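Aminoglycoside N(6')acetyltransferase (Legionella pneumophila subsp. pneumophila, PDB 3F5B) probably transfers an acyl group, most likely acetyl from acetyl-CoA, to an amine such as the 6'-amino group of aminoglycosides, as a GNAT-family acetyltransferase. Local coordinates at residues Pro35-Trp40 with Phe100-Asp105; Leu79-Ile84 with Val95-Phe100; Thr127-Ile132 with Lys167-Ile172; Asn133-Asn138 with Ser159-Pro164. All blocks are in the same frame, centred on the assembly; numbering follows the deposited sequence. Where two conformers were deposited one is given.

Contact 1 of 4, residues Pro35-Trp40 with Phe100-Asp105; sequences PHINEW and FICRLD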
# COMPACT_ATOMS: atom_id res chain seq x y z
N PRO A 35 -9.29 -9.33 -13.29
CA PRO A 35 -8.10 -9.62 -14.09
C PRO A 35 -7.00 -8.57 -13.93
O PRO A 35 -5.82 -8.94 -13.80
CB PRO A 35 -8.63 -9.71 -15.54
CG PRO A 35 -10.08 -10.04 -15.42
CD PRO A 35 -10.53 -9.38 -14.09
N HIS A 36 -7.35 -7.28 -13.86
CA HIS A 36 -6.27 -6.27 -13.77
C HIS A 36 -5.47 -6.37 -12.47
O HIS A 36 -4.28 -5.99 -12.41
CB HIS A 36 -6.74 -4.82 -14.05
CG HIS A 36 -7.28 -4.09 -12.85
ND1 HIS A 36 -8.61 -4.13 -12.48
CD2 HIS A 36 -6.67 -3.25 -11.97
CE1 HIS A 36 -8.79 -3.37 -11.41
NE2 HIS A 36 -7.64 -2.82 -11.10
N ILE A 37 -6.14 -6.88 -11.44
CA ILE A 37 -5.49 -7.07 -10.17
C ILE A 37 -4.74 -8.40 -10.21
O ILE A 37 -3.59 -8.49 -9.72
CB ILE A 37 -6.49 -7.05 -8.96
CG1 ILE A 37 -7.10 -5.64 -8.75
CG2 ILE A 37 -5.77 -7.57 -7.67
CD1 ILE A 37 -6.05 -4.48 -8.52
N ASN A 38 -5.38 -9.44 -10.77
CA ASN A 38 -4.73 -10.75 -10.87
C ASN A 38 -3.51 -10.84 -11.78
O ASN A 38 -2.74 -11.82 -11.75
CB ASN A 38 -5.74 -11.84 -11.19
CG ASN A 38 -6.78 -11.99 -10.08
OD1 ASN A 38 -7.95 -12.13 -10.36
ND2 ASN A 38 -6.34 -11.94 -8.81
N GLU A 39 -3.30 -9.79 -12.57
CA GLU A 39 -2.05 -9.68 -13.29
C GLU A 39 -0.86 -9.70 -12.35
O GLU A 39 0.21 -10.21 -12.70
CB GLU A 39 -1.99 -8.44 -14.17
CG GLU A 39 -0.76 -8.51 -15.11
CD GLU A 39 -0.73 -7.42 -16.15
OE1 GLU A 39 -1.56 -6.48 -16.07
OE2 GLU A 39 0.15 -7.51 -17.04
N TRP A 40 -1.04 -9.18 -11.13
CA TRP A 40 0.07 -8.95 -10.22
C TRP A 40 -0.16 -9.67 -8.89
O TRP A 40 0.80 -10.00 -8.16
CB TRP A 40 0.23 -7.43 -9.99
CG TRP A 40 0.40 -6.71 -11.32
CD1 TRP A 40 -0.44 -5.79 -11.88
CD2 TRP A 40 1.48 -6.90 -12.24
NE1 TRP A 40 0.06 -5.39 -13.11
CE2 TRP A 40 1.24 -6.05 -13.35
CE3 TRP A 40 2.62 -7.71 -12.25
CZ2 TRP A 40 2.10 -5.98 -14.44
CZ3 TRP A 40 3.49 -7.63 -13.33
CH2 TRP A 40 3.21 -6.78 -14.42
N PHE A 100 -3.65 -1.68 -3.83
CA PHE A 100 -4.39 -2.17 -4.96
C PHE A 100 -5.46 -1.15 -5.30
O PHE A 100 -6.42 -0.93 -4.52
CB PHE A 100 -5.03 -3.53 -4.61
CG PHE A 100 -4.04 -4.54 -4.06
CD1 PHE A 100 -3.31 -5.36 -4.93
CD2 PHE A 100 -3.83 -4.65 -2.69
CE1 PHE A 100 -2.38 -6.28 -4.45
CE2 PHE A 100 -2.89 -5.58 -2.19
CZ PHE A 100 -2.17 -6.41 -3.09
N ILE A 101 -5.31 -0.49 -6.45
CA ILE A 101 -6.36 0.40 -6.92
C ILE A 101 -7.34 -0.48 -7.69
O ILE A 101 -7.04 -0.93 -8.80
CB ILE A 101 -5.86 1.55 -7.87
CG1 ILE A 101 -4.64 2.29 -7.33
CG2 ILE A 101 -7.04 2.51 -8.23
CD1 ILE A 101 -4.80 2.85 -5.96
N CYS A 102 -8.52 -0.68 -7.12
CA CYS A 102 -9.43 -1.71 -7.57
C CYS A 102 -10.55 -1.25 -8.49
O CYS A 102 -11.21 -2.09 -9.10
CB CYS A 102 -10.02 -2.41 -6.35
SG CYS A 102 -8.69 -3.22 -5.38
N ARG A 103 -10.77 0.07 -8.57
CA ARG A 103 -11.72 0.63 -9.55
C ARG A 103 -10.93 1.17 -10.73
O ARG A 103 -10.00 1.96 -10.54
CB ARG A 103 -12.53 1.78 -8.93
CG ARG A 103 -13.67 1.36 -8.02
CD ARG A 103 -14.49 2.61 -7.62
NE ARG A 103 -15.12 3.27 -8.78
CZ ARG A 103 -16.43 3.31 -8.99
NH1 ARG A 103 -17.26 2.73 -8.14
NH2 ARG A 103 -16.92 3.94 -10.05
N LEU A 104 -11.28 0.74 -11.95
CA LEU A 104 -10.54 1.19 -13.13
C LEU A 104 -10.57 2.71 -13.34
O LEU A 104 -9.63 3.27 -13.88
CB LEU A 104 -11.01 0.49 -14.43
CG LEU A 104 -10.61 -0.99 -14.57
CD1 LEU A 104 -11.28 -1.59 -15.80
CD2 LEU A 104 -9.10 -1.14 -14.65
N ASP A 105 -11.63 3.36 -12.88
CA ASP A 105 -11.75 4.81 -13.05
C ASP A 105 -10.89 5.55 -12.04
O ASP A 105 -10.84 6.79 -12.04
CB ASP A 105 -13.23 5.26 -13.05
CG ASP A 105 -14.06 4.66 -11.89
OD1 ASP A 105 -13.65 3.67 -11.25
OD2 ASP A 105 -15.18 5.16 -11.64

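Contact 2 of 4, residues Leu79-Ile84 with Val95-Phe100; sequences LITSEI and VTLDLF. With CHX (cyclohexane), chain D.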
# COMPACT_ATOMS: atom_id res chain seq x y z
N LEU A 79 -5.59 -1.43 0.75
CA LEU A 79 -4.20 -1.26 1.18
C LEU A 79 -3.95 -2.17 2.37
O LEU A 79 -4.87 -2.47 3.18
CB LEU A 79 -3.87 0.21 1.52
CG LEU A 79 -4.34 1.33 0.56
CD1 LEU A 79 -5.82 1.73 0.84
CD2 LEU A 79 -3.45 2.58 0.66
N ILE A 80 -2.70 -2.61 2.47
CA ILE A 80 -2.25 -3.57 3.47
C ILE A 80 -0.93 -3.03 4.04
O ILE A 80 -0.00 -2.74 3.28
CB ILE A 80 -2.00 -4.96 2.86
CG1 ILE A 80 -3.25 -5.47 2.10
CG2 ILE A 80 -1.58 -6.00 3.99
CD1 ILE A 80 -3.08 -6.89 1.46
N THR A 81 -0.87 -2.85 5.37
CA THR A 81 0.35 -2.36 6.00
C THR A 81 0.83 -3.31 7.10
O THR A 81 0.03 -3.95 7.78
CB THR A 81 0.17 -0.95 6.59
OG1 THR A 81 -0.84 -0.97 7.60
CG2 THR A 81 -0.26 0.08 5.48
N SER A 82 2.15 -3.39 7.29
CA SER A 82 2.66 -4.08 8.46
C SER A 82 3.90 -3.38 8.93
O SER A 82 4.65 -2.81 8.12
CB SER A 82 2.96 -5.53 8.15
OG SER A 82 3.83 -5.62 7.03
N GLU A 83 4.11 -3.44 10.24
CA GLU A 83 5.20 -2.69 10.85
C GLU A 83 6.44 -3.54 11.01
O GLU A 83 6.38 -4.76 11.15
CB GLU A 83 4.79 -2.07 12.18
CG GLU A 83 4.33 -3.07 13.23
CD GLU A 83 3.26 -2.52 14.19
OE1 GLU A 83 2.82 -3.30 15.06
OE2 GLU A 83 2.85 -1.33 14.07
N ILE A 84 7.57 -2.85 10.96
CA ILE A 84 8.87 -3.45 11.15
C ILE A 84 9.43 -2.81 12.40
O ILE A 84 9.37 -1.59 12.55
CB ILE A 84 9.78 -3.16 9.92
CG1 ILE A 84 9.21 -3.86 8.69
CG2 ILE A 84 11.23 -3.56 10.19
CD1 ILE A 84 9.38 -3.09 7.43
N VAL A 95 7.29 1.01 8.01
CA VAL A 95 6.02 0.39 7.62
C VAL A 95 6.13 -0.12 6.19
O VAL A 95 6.64 0.58 5.31
CB VAL A 95 4.79 1.35 7.80
CG1 VAL A 95 4.91 2.57 6.91
CG2 VAL A 95 3.48 0.63 7.51
N THR A 96 5.66 -1.33 5.95
CA THR A 96 5.64 -1.90 4.60
C THR A 96 4.21 -1.77 4.09
O THR A 96 3.27 -2.11 4.81
CB THR A 96 6.08 -3.38 4.58
OG1 THR A 96 7.40 -3.48 5.15
CG2 THR A 96 6.09 -3.95 3.13
N LEU A 97 4.08 -1.26 2.86
CA LEU A 97 2.80 -0.98 2.22
C LEU A 97 2.57 -1.88 1.00
O LEU A 97 3.48 -2.09 0.18
CB LEU A 97 2.75 0.50 1.79
CG LEU A 97 1.50 1.04 1.11
CD1 LEU A 97 0.25 0.92 2.05
CD2 LEU A 97 1.79 2.50 0.71
N ASP A 98 1.36 -2.41 0.91
CA ASP A 98 0.87 -3.02 -0.32
C ASP A 98 -0.39 -2.29 -0.69
O ASP A 98 -1.23 -2.04 0.19
CB ASP A 98 0.44 -4.43 -0.07
CG ASP A 98 1.50 -5.41 -0.40
OD1 ASP A 98 1.41 -5.98 -1.52
OD2 ASP A 98 2.37 -5.64 0.47
N LEU A 99 -0.56 -1.99 -1.97
CA LEU A 99 -1.79 -1.31 -2.37
C LEU A 99 -2.33 -1.79 -3.71
O LEU A 99 -1.57 -2.21 -4.59
CB LEU A 99 -1.61 0.21 -2.35
CG LEU A 99 -0.64 0.81 -3.37
CD1 LEU A 99 -1.44 1.36 -4.55
CD2 LEU A 99 0.21 1.93 -2.76
N PHE A 100 -3.65 -1.68 -3.83
CA PHE A 100 -4.39 -2.17 -4.96
C PHE A 100 -5.46 -1.15 -5.30
O PHE A 100 -6.42 -0.93 -4.52
CB PHE A 100 -5.03 -3.53 -4.61
CG PHE A 100 -4.04 -4.54 -4.06
CD1 PHE A 100 -3.31 -5.36 -4.93
CD2 PHE A 100 -3.83 -4.65 -2.69
CE1 PHE A 100 -2.38 -6.28 -4.45
CE2 PHE A 100 -2.89 -5.58 -2.19
CZ PHE A 100 -2.17 -6.41 -3.09
C1 CHX D . 1.49 -5.24 -6.04
C2 CHX D . 0.50 -4.36 -5.28
C3 CHX D . 1.09 -3.86 -3.96
C4 CHX D . 2.28 -2.92 -4.19
C5 CHX D . 3.08 -3.28 -5.46
C6 CHX D . 2.95 -4.76 -5.89

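Contact 3 of 4, residues Thr127-Ile132 with Lys167-Ile172; sequences TKIVLI and KMKLCI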
# COMPACT_ATOMS: atom_id res chain seq x y z
N THR A 127 5.45 8.02 11.37
CA THR A 127 6.37 6.98 10.93
C THR A 127 7.54 7.61 10.15
O THR A 127 7.38 8.66 9.53
CB THR A 127 5.57 5.96 10.10
OG1 THR A 127 4.62 5.33 10.95
CG2 THR A 127 6.46 4.91 9.46
N LYS A 128 8.72 6.99 10.20
CA LYS A 128 9.89 7.55 9.51
C LYS A 128 10.01 7.12 8.05
O LYS A 128 10.35 7.91 7.19
CB LYS A 128 11.18 7.19 10.26
CG LYS A 128 11.66 8.26 11.23
CD LYS A 128 10.63 8.58 12.30
CE LYS A 128 10.55 10.09 12.55
NZ LYS A 128 9.92 10.78 11.37
N ILE A 129 9.71 5.85 7.79
CA ILE A 129 10.09 5.19 6.54
C ILE A 129 8.94 4.32 6.09
O ILE A 129 8.36 3.61 6.92
CB ILE A 129 11.36 4.29 6.78
CG1 ILE A 129 12.52 5.12 7.34
CG2 ILE A 129 11.76 3.48 5.51
CD1 ILE A 129 13.06 6.15 6.35
N VAL A 130 8.57 4.42 4.81
CA VAL A 130 7.62 3.50 4.17
C VAL A 130 8.37 2.66 3.14
O VAL A 130 9.19 3.18 2.39
CB VAL A 130 6.41 4.22 3.45
CG1 VAL A 130 5.47 3.18 2.79
CG2 VAL A 130 5.65 5.09 4.43
N LEU A 131 8.08 1.37 3.12
CA LEU A 131 8.67 0.47 2.13
C LEU A 131 7.57 -0.08 1.25
O LEU A 131 6.49 -0.43 1.74
CB LEU A 131 9.41 -0.68 2.81
CG LEU A 131 10.52 -0.28 3.77
CD1 LEU A 131 10.96 -1.50 4.58
CD2 LEU A 131 11.70 0.34 3.03
N ILE A 132 7.87 -0.17 -0.05
CA ILE A 132 7.00 -0.84 -1.03
C ILE A 132 7.81 -1.74 -1.94
O ILE A 132 8.98 -1.44 -2.25
CB ILE A 132 6.13 0.19 -1.80
CG1 ILE A 132 4.90 -0.50 -2.39
CG2 ILE A 132 6.93 0.98 -2.83
CD1 ILE A 132 3.67 0.49 -2.57
N LYS A 167 13.05 -3.41 -3.86
CA LYS A 167 12.74 -2.88 -2.55
C LYS A 167 12.82 -1.36 -2.73
O LYS A 167 13.84 -0.86 -3.23
CB LYS A 167 13.77 -3.36 -1.55
CG LYS A 167 13.18 -3.74 -0.21
CD LYS A 167 14.24 -3.99 0.87
CE LYS A 167 13.60 -3.97 2.24
NZ LYS A 167 14.49 -3.24 3.22
N MSE A 168 11.76 -0.64 -2.36
CA MSE A 168 11.71 0.81 -2.57
C MSE A 168 11.38 1.48 -1.25
O MSE A 168 10.66 0.91 -0.44
CB MSE A 168 10.66 1.18 -3.62
CG MSE A 168 10.89 0.47 -4.96
SE MSE A 168 9.67 0.91 -6.38
CE MSE A 168 10.25 2.71 -6.68
N LYS A 169 11.91 2.68 -1.04
CA LYS A 169 11.83 3.33 0.26
C LYS A 169 11.44 4.79 0.09
O LYS A 169 11.90 5.47 -0.87
CB LYS A 169 13.19 3.19 0.98
CG LYS A 169 13.33 3.97 2.28
CD LYS A 169 14.79 3.98 2.80
CE LYS A 169 15.60 5.10 2.17
NZ LYS A 169 17.10 5.11 2.50
N LEU A 170 10.57 5.26 0.99
CA LEU A 170 10.17 6.67 1.03
C LEU A 170 10.41 7.26 2.41
O LEU A 170 10.04 6.66 3.41
CB LEU A 170 8.69 6.82 0.64
CG LEU A 170 8.03 8.20 0.71
CD1 LEU A 170 8.76 9.20 -0.16
CD2 LEU A 170 6.58 8.08 0.27
N CYS A 171 11.01 8.45 2.45
CA CYS A 171 11.23 9.17 3.70
C CYS A 171 10.04 10.09 4.01
O CYS A 171 9.82 11.08 3.31
CB CYS A 171 12.54 9.95 3.65
SG CYS A 171 12.74 11.08 5.01
N ILE A 172 9.31 9.76 5.07
CA ILE A 172 8.11 10.53 5.43
C ILE A 172 8.42 12.01 5.68
O ILE A 172 7.66 12.89 5.28
CB ILE A 172 7.32 9.83 6.57
CG1 ILE A 172 6.92 8.42 6.09
CG2 ILE A 172 6.14 10.68 7.09
CD1 ILE A 172 5.95 7.66 7.01

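Contact 4 of 4, residues Asn133-Asn138 with Ser159-Pro164; sequences NPEISN and SWHPVP. With CHX (cyclohexane), chain D.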
# COMPACT_ATOMS: atom_id res chain seq x y z
N ASN A 133 7.21 -2.85 -2.38
CA ASN A 133 7.99 -3.95 -2.96
C ASN A 133 7.43 -4.51 -4.28
O ASN A 133 7.04 -5.66 -4.33
CB ASN A 133 8.08 -5.09 -1.94
CG ASN A 133 8.91 -4.69 -0.72
OD1 ASN A 133 10.13 -4.63 -0.79
ND2 ASN A 133 8.24 -4.39 0.40
N PRO A 134 7.37 -3.68 -5.35
CA PRO A 134 6.72 -4.22 -6.56
C PRO A 134 7.60 -5.17 -7.35
O PRO A 134 8.84 -5.12 -7.24
CB PRO A 134 6.45 -2.97 -7.39
CG PRO A 134 7.64 -2.09 -7.05
CD PRO A 134 7.76 -2.27 -5.55
N GLU A 135 6.96 -6.06 -8.10
CA GLU A 135 7.62 -6.90 -9.11
C GLU A 135 8.25 -5.98 -10.16
O GLU A 135 7.61 -5.04 -10.63
CB GLU A 135 6.55 -7.79 -9.75
CG GLU A 135 7.09 -8.80 -10.73
CD GLU A 135 6.01 -9.71 -11.27
OE1 GLU A 135 4.87 -9.70 -10.77
OE2 GLU A 135 6.33 -10.48 -12.19
N ILE A 136 9.49 -6.25 -10.54
CA ILE A 136 10.20 -5.34 -11.43
C ILE A 136 9.44 -5.21 -12.77
O ILE A 136 9.34 -4.10 -13.34
CB ILE A 136 11.72 -5.73 -11.62
CG1 ILE A 136 12.49 -5.60 -10.29
CG2 ILE A 136 12.38 -4.87 -12.70
CD1 ILE A 136 13.98 -5.84 -10.41
N SER A 137 8.86 -6.32 -13.22
CA SER A 137 8.05 -6.39 -14.45
C SER A 137 6.79 -5.53 -14.42
O SER A 137 6.22 -5.23 -15.47
CB SER A 137 7.63 -7.83 -14.74
OG SER A 137 8.67 -8.56 -15.36
N ASN A 138 6.33 -5.17 -13.21
CA ASN A 138 5.16 -4.31 -13.03
C ASN A 138 5.62 -2.86 -13.25
O ASN A 138 5.76 -2.10 -12.30
CB ASN A 138 4.55 -4.53 -11.62
CG ASN A 138 3.22 -3.83 -11.41
OD1 ASN A 138 2.77 -3.04 -12.24
ND2 ASN A 138 2.58 -4.12 -10.29
N SER A 159 9.67 -14.66 -1.87
CA SER A 159 9.39 -16.04 -1.50
C SER A 159 8.06 -16.53 -2.09
O SER A 159 7.95 -17.68 -2.47
CB SER A 159 9.41 -16.26 0.02
OG SER A 159 8.52 -15.37 0.66
N TRP A 160 7.09 -15.62 -2.21
CA TRP A 160 5.73 -15.98 -2.60
C TRP A 160 5.57 -16.00 -4.13
O TRP A 160 4.60 -16.55 -4.66
CB TRP A 160 4.71 -15.01 -1.94
CG TRP A 160 4.83 -13.60 -2.43
CD1 TRP A 160 4.15 -13.04 -3.48
CD2 TRP A 160 5.69 -12.56 -1.93
NE1 TRP A 160 4.55 -11.74 -3.67
CE2 TRP A 160 5.49 -11.42 -2.73
CE3 TRP A 160 6.62 -12.50 -0.88
CZ2 TRP A 160 6.17 -10.21 -2.51
CZ3 TRP A 160 7.30 -11.30 -0.66
CH2 TRP A 160 7.07 -10.17 -1.47
N HIS A 161 6.53 -15.39 -4.83
CA HIS A 161 6.49 -15.22 -6.28
C HIS A 161 7.93 -14.98 -6.74
O HIS A 161 8.34 -13.82 -6.88
CB HIS A 161 5.56 -14.03 -6.66
CG HIS A 161 5.43 -13.80 -8.14
ND1 HIS A 161 5.60 -14.81 -9.07
CD2 HIS A 161 5.14 -12.69 -8.86
CE1 HIS A 161 5.43 -14.33 -10.29
NE2 HIS A 161 5.16 -13.04 -10.19
N PRO A 162 8.71 -16.08 -6.91
CA PRO A 162 10.18 -15.97 -7.03
C PRO A 162 10.69 -15.43 -8.37
O PRO A 162 11.39 -16.12 -9.11
CB PRO A 162 10.68 -17.42 -6.79
CG PRO A 162 9.51 -18.30 -7.04
CD PRO A 162 8.26 -17.49 -6.79
N VAL A 163 10.33 -14.18 -8.64
CA VAL A 163 10.80 -13.40 -9.77
C VAL A 163 11.43 -12.12 -9.19
O VAL A 163 11.26 -11.82 -7.99
CB VAL A 163 9.62 -13.04 -10.72
CG1 VAL A 163 8.99 -14.34 -11.28
CG2 VAL A 163 8.57 -12.23 -9.99
N PRO A 164 12.17 -11.37 -10.01
CA PRO A 164 12.75 -10.15 -9.44
C PRO A 164 11.74 -9.09 -9.01
O PRO A 164 10.74 -8.85 -9.71
CB PRO A 164 13.69 -9.65 -10.56
CG PRO A 164 14.04 -10.92 -11.33
CD PRO A 164 12.70 -11.63 -11.36
C1 CHX D . 1.49 -5.24 -6.04
C2 CHX D . 0.50 -4.36 -5.28
C3 CHX D . 1.09 -3.86 -3.96
C4 CHX D . 2.28 -2.92 -4.19
C5 CHX D . 3.08 -3.28 -5.46
C6 CHX D . 2.95 -4.76 -5.89
O HOH W 1 10.15 -8.91 -12.31

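Contact 1 of 4, residues Pro35-Trp40 with Phe100-Asp105
With CG set between its own backbone N and carbonyl carbon (chi1 87°), H36 swings its imidazole off the helix toward I101 and L104, while I37 keeps CG1 anti to its carbonyl carbon and a chi2 of -57° turns CD1 toward I101 O and F100 CB. NE2 of H36 donates to I101 O at 3.0 Å, an almost straight bond lying in both the ring plane and the carbonyl plane. C102 O also sits at the rim, 3.6 Å from CE1 of H36. L104 CD2 sits over the centre of one face, a CH-pi contact 3.8 Å from the H36 ring centroid; I37 CG1 lies against the opposite face, toward the rim, so the imidazole is sandwiched between two aliphatic groups. In this GNAT domain the short helix 35-38 thereby docks on the chain just where strand 94-101 ends, a strand whose F100 lines the cyclohexane pocket. I37 CD1 packs 3.7 Å from I101 O and 4.2 Å from F100 CB, its side chain running roughly perpendicular to that of F100, and C102 SG joins this buried apolar patch. C102 O accepts from Q34 NE2, just ahead of the helix.

Contact 2 of 4, residues Leu79-Ile84 with Val95-Phe100
Strands 79-84 and 95-100 run antiparallel at 171°, their axes 4.6 Å apart, with two hydrogen-bonded pairs, I80 with D98 and S82 with T96, each closed by two backbone bonds. T96 N to S82 O, 2.8 Å, is nearly linear; I80 N to D98 O and D98 N to I80 O are both 2.8 Å. CA-H groups of L79 and T81, in the non-hydrogen-bonded pairs, approach D98 O and T96 O.

One face of the sheet carries L79, T81, V95, L97 and L99. T81 CG2 meets L97 CD1 at 3.6 Å: L97 has CG anti to the backbone N (chi1 -180°), and a chi2 of 61° turns CD1 to the threonine methyl. T81 CB also rests on V95 CG2, and L79 CG lies over L99 CB. T81 OG1 is held by W67 NE1 on the adjoining strand. On the other face I80 CB and D98 CB stand 3.8 Å apart, and I80 CD1 touches the F100 ring at its edge, near CE2. Cyclohexane approaches one face of the same ring, toward the rim, with C2 3.6 Å from F100 CE1; L99 O and D98 OD1 also border the ligand, the latter 3.2 Å from C3.

This is the hairpin at the middle of the mixed GNAT sheet. The L79 face is covered by helix 109-123, with M115 against L79 and F119 against L79, T81 and L97; strand 65-71 flanks 79-84, and strand 129-132 flanks 95-100.

Contact 3 of 4, residues Thr127-Ile132 with Lys167-Ile172
V130 O accepts L170 N at 2.9 Å, in the carbonyl plane, and V130 N returns the bond to L170 O, making the central hydrogen-bonded pair of two antiparallel strands. I132 and M168, a selenomethionine, form the next such pair. There I132 N stands tilted from the plane of M168 O, while M168 N approaches I132 O nearly in line with the carbonyl bond. Past the strand, I172 N reaches K128 O at 3.0 Å from above the carbonyl plane, carrying the pairing to the start of helix 172-178.

I172 CD1 lies against T127, 3.1 Å from its O and 3.5 Å from its CB, and also meets V130 CG2 at 3.7 Å, the I172 and V130 side chains crossing at about a right angle. I132 CG2 packs on M168 CB on the same face as V130. On the opposite face, K169 CG, placed anti to the backbone N (chi1 172°), touches I129 CG2 at 3.6 Å and lies 4.0 Å from L131 CD2, which also rests on K169 CB. K167 NZ is held by Y90 OH.

The V130 face packs on I120 of helix 109-123, and M168 and I132 on Y145 of helix 139-148. Strand 129-132 runs parallel to 94-101 but antiparallel to 164-171, the mixed pairing of the C-terminal half of the GNAT fold, and I132 contributes to the cyclohexane pocket.

Contact 4 of 4, residues Asn133-Asn138 with Ser159-Pro164
A single carbonyl, P164 O, ties the turn 135-138 to the start of strand 164-171 twice: it accepts I136 N directly at 3.0 Å and a water at 2.7 Å, and that water in turn accepts S137 N. The direct bond is nearly straight at the hydrogen (173°), although the donor is tilted from the carbonyl plane. Both amides belong to the type I turn E135-N138, closed by N138 N to E135 O; one N-H reaches P164 O directly, the next through the water.

I136 CD1 touches P164 CB at 3.8 Å, the two side chains crossing at about a right angle. E135 has CG anti to its backbone N (chi1 -175°) and is extended beyond it, which carries the carboxylate to H161. OE1 lies in the plane of the H161 ring, at its edge and 3.4 Å from NE2, with the carboxylate turned 85° to the ring. V163 CG2 covers one face of that ring toward the rim, 3.5 Å above its plane, and touches E135 OE2 at 3.6 Å. H42 meets H161 edge-to-face, and W40 packs on E135.

P134, beside the turn, lines the cyclohexane pocket, with its CA 3.9 Å from ligand C6. The N-cap residue N138 then starts helix 139-148. The nearby carboxylate would be expected to favour a protonated H161, though the spacing leaves that tentative.

Following the chain from the N terminus, the first segment used is helix 35-38, and contact 1 closes a long loop by bringing it to the end of strand 94-101. Within that loop contact 2 pairs strands 74-84 and 94-101 as a hairpin; the two contacts share F100. Later in the chain, contact 3 joins strand 129-132 to 164-171, and contact 4 lies within its loop, joining the turn before helix 139-148 to the chain leading into strand 164-171. Contacts 2 and 3 meet in one sheet, where V95 and L97 pair with L131. W40 bridges contacts 1 and 4 by packing on E135 and N138, and all four contacts contribute residues to the cyclohexane pocket.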